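Local coordinates for mandelate racemase/muconate lactonizing enzyme family protein (Azoarcus sp., PDB 2QDE), which belongs to the mandelate racemase/muconate lactonizing enzyme family of the enolase superfamily and holds a barium ion at the metal site of its barrel domain in this model, at residues V164-G169 against A177-V182. Residues are numbered along the deposited sequence; the frame is centred on the assembly and turned at random.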
ATOM      1  N   VAL A 164      32.084 -20.930   5.054  1.00 20.28           N
ATOM      2  CA  VAL A 164      32.313 -21.069   6.481  1.00 21.15           C
ATOM      3  C   VAL A 164      31.295 -20.228   7.241  1.00 21.98           C
ATOM      4  O   VAL A 164      31.217 -19.018   7.048  1.00 22.24           O
ATOM      5  CB  VAL A 164      33.742 -20.607   6.845  1.00 21.93           C
ATOM      6  CG1 VAL A 164      33.908 -20.552   8.353  1.00 22.75           C
ATOM      7  CG2 VAL A 164      34.764 -21.558   6.229  1.00 22.61           C
ATOM      8  N   LYS A 165      30.529 -20.875   8.113  1.00 20.53           N
ATOM      9  CA  LYS A 165      29.505 -20.202   8.902  1.00 21.69           C
ATOM     10  C   LYS A 165      29.883 -20.165  10.387  1.00 22.04           C
ATOM     11  O   LYS A 165      30.327 -21.174  10.932  1.00 21.25           O
ATOM     12  CB  LYS A 165      28.173 -20.934   8.714  1.00 20.70           C
ATOM     13  CG  LYS A 165      27.062 -20.499   9.652  1.00 22.51           C
ATOM     14  CD  LYS A 165      25.776 -21.250   9.329  1.00 21.97           C
ATOM     15  CE  LYS A 165      24.777 -21.159  10.454  1.00 22.67           C
ATOM     16  NZ  LYS A 165      23.501 -21.818  10.095  1.00 21.90           N
ATOM     17  N   LEU A 166      29.706 -19.006  11.027  1.00 22.29           N
ATOM     18  CA  LEU A 166      30.023 -18.840  12.445  1.00 24.24           C
ATOM     19  C   LEU A 166      28.763 -18.544  13.258  1.00 25.48           C
ATOM     20  O   LEU A 166      27.800 -17.974  12.744  1.00 25.98           O
ATOM     21  CB  LEU A 166      31.015 -17.673  12.649  1.00 23.19           C
ATOM     22  CG  LEU A 166      32.231 -17.612  11.715  1.00 24.03           C
ATOM     23  CD1 LEU A 166      32.959 -16.295  11.901  1.00 23.39           C
ATOM     24  CD2 LEU A 166      33.168 -18.795  11.978  1.00 23.97           C
ATOM     25  N   LYS A 167      28.756 -18.949  14.521  1.00 26.02           N
ATOM     26  CA  LYS A 167      27.619 -18.652  15.389  1.00 27.16           C
ATOM     27  C   LYS A 167      27.990 -17.452  16.247  1.00 28.03           C
ATOM     28  O   LYS A 167      29.024 -17.464  16.919  1.00 29.03           O
ATOM     29  CB  LYS A 167      27.292 -19.858  16.269  1.00 27.89           C
ATOM     30  CG  LYS A 167      26.849 -21.058  15.461  1.00 30.48           C
ATOM     31  CD  LYS A 167      26.290 -22.186  16.309  1.00 32.41           C
ATOM     32  CE  LYS A 167      25.762 -23.298  15.412  1.00 34.79           C
ATOM     33  NZ  LYS A 167      25.360 -24.505  16.197  1.00 36.63           N
ATOM     34  N   ALA A 168      27.146 -16.430  16.245  1.00 28.84           N
ATOM     35  CA  ALA A 168      27.439 -15.203  16.983  1.00 32.39           C
ATOM     36  C   ALA A 168      26.647 -15.065  18.270  1.00 34.54           C
ATOM     37  O   ALA A 168      25.547 -14.487  18.256  1.00 34.86           O
ATOM     38  CB  ALA A 168      27.162 -14.021  16.073  1.00 32.41           C
ATOM     39  N   GLY A 169      27.215 -15.582  19.364  1.00 35.24           N
ATOM     40  CA  GLY A 169      26.555 -15.515  20.651  1.00 36.01           C
ATOM     41  C   GLY A 169      26.609 -14.159  21.341  1.00 37.52           C
ATOM     42  O   GLY A 169      25.620 -13.721  21.951  1.00 38.20           O
ATOM     43  N   ALA A 177      35.582  -9.734  17.555  1.00 27.89           N
ATOM     44  CA  ALA A 177      36.851 -10.443  17.677  1.00 28.70           C
ATOM     45  C   ALA A 177      36.874 -11.743  16.878  1.00 28.01           C
ATOM     46  O   ALA A 177      37.848 -12.032  16.172  1.00 28.63           O
ATOM     47  CB  ALA A 177      37.146 -10.726  19.152  1.00 28.82           C
ATOM     48  N   MET A 178      35.803 -12.525  16.984  1.00 27.66           N
ATOM     49  CA  MET A 178      35.708 -13.798  16.269  1.00 26.75           C
ATOM     50  C   MET A 178      35.806 -13.595  14.758  1.00 26.59           C
ATOM     51  O   MET A 178      36.651 -14.202  14.090  1.00 25.57           O
ATOM     52  CB  MET A 178      34.387 -14.497  16.619  1.00 25.45           C
ATOM     53  CG  MET A 178      34.134 -15.818  15.892  1.00 26.23           C
ATOM     54  SD  MET A 178      32.537 -16.582  16.362  1.00 25.92           S
ATOM     55  CE  MET A 178      31.378 -15.563  15.445  1.00 28.31           C
ATOM     56  N   VAL A 179      34.943 -12.727  14.231  1.00 26.95           N
ATOM     57  CA  VAL A 179      34.911 -12.440  12.800  1.00 25.05           C
ATOM     58  C   VAL A 179      36.205 -11.795  12.328  1.00 26.65           C
ATOM     59  O   VAL A 179      36.736 -12.155  11.274  1.00 26.08           O
ATOM     60  CB  VAL A 179      33.703 -11.517  12.447  1.00 25.09           C
ATOM     61  CG1 VAL A 179      33.769 -11.084  10.991  1.00 23.27           C
ATOM     62  CG2 VAL A 179      32.402 -12.262  12.699  1.00 22.40           C
ATOM     63  N   ALA A 180      36.714 -10.842  13.105  1.00 27.04           N
ATOM     64  CA  ALA A 180      37.952 -10.163  12.742  1.00 28.46           C
ATOM     65  C   ALA A 180      39.061 -11.181  12.493  1.00 28.61           C
ATOM     66  O   ALA A 180      39.702 -11.168  11.440  1.00 27.64           O
ATOM     67  CB  ALA A 180      38.367  -9.198  13.850  1.00 28.42           C
ATOM     68  N   GLU A 181      39.275 -12.064  13.467  1.00 29.33           N
ATOM     69  CA  GLU A 181      40.308 -13.093  13.369  1.00 29.08           C
ATOM     70  C   GLU A 181      40.077 -14.084  12.225  1.00 28.23           C
ATOM     71  O   GLU A 181      40.967 -14.313  11.400  1.00 29.09           O
ATOM     72  CB  GLU A 181      40.416 -13.850  14.699  1.00 30.59           C
ATOM     73  CG  GLU A 181      41.157 -15.185  14.598  1.00 34.55           C
ATOM     74  CD  GLU A 181      42.652 -15.031  14.339  1.00 37.42           C
ATOM     75  OE1 GLU A 181      43.100 -13.901  14.028  1.00 38.00           O
ATOM     76  OE2 GLU A 181      43.377 -16.050  14.441  1.00 38.64           O
ATOM     77  N   VAL A 182      38.887 -14.674  12.169  1.00 27.25           N
ATOM     78  CA  VAL A 182      38.587 -15.633  11.113  1.00 25.48           C
ATOM     79  C   VAL A 182      38.788 -15.027   9.718  1.00 26.49           C
ATOM     80  O   VAL A 182      39.384 -15.664   8.841  1.00 26.61           O
ATOM     81  CB  VAL A 182      37.145 -16.165  11.237  1.00 25.31           C
ATOM     82  CG1 VAL A 182      36.862 -17.172  10.133  1.00 22.99           C
ATOM     83  CG2 VAL A 182      36.951 -16.812  12.602  1.00 24.58           C
TER
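In the beta-alpha-beta unit of the enolase-type barrel domain, strand 164-167 packs against helix 172-186, which carries the chain over to the parallel strand 192-195. The axes of strand 164-167 and the helical segment 177-182 run nearly antiparallel (159°), 10.1 Å apart at closest approach, and apolar side chains make the contact between them. L166 is the strand's main contribution. Its CG stands anti to its own carbonyl carbon (chi1 -46°), and CD1 reaches the helix, where it meets CG2 of V179 and CG2 of V182, each 4.1 Å away. With V182 the approach is tip to tip; V149 of helix 146-159 touches both residues, closing this patch from the neighbouring helix. M178 behaves differently: it runs alongside L166, the two side chains pointing opposite ways, extended through chi1 and chi2 and then bent at chi3 (76°), which lays its methyl on the strand's end. On the other side of the sheet, K165 points into the barrel, where NZ forms a salt bridge with the barium ligand E221 and a hydrogen bond with D195, another ligand. Back at the helix, M178 CE lies 3.5 Å from L166 CB, 4.2 Å from A168 CA and 3.4 Å from the backbone O of K167.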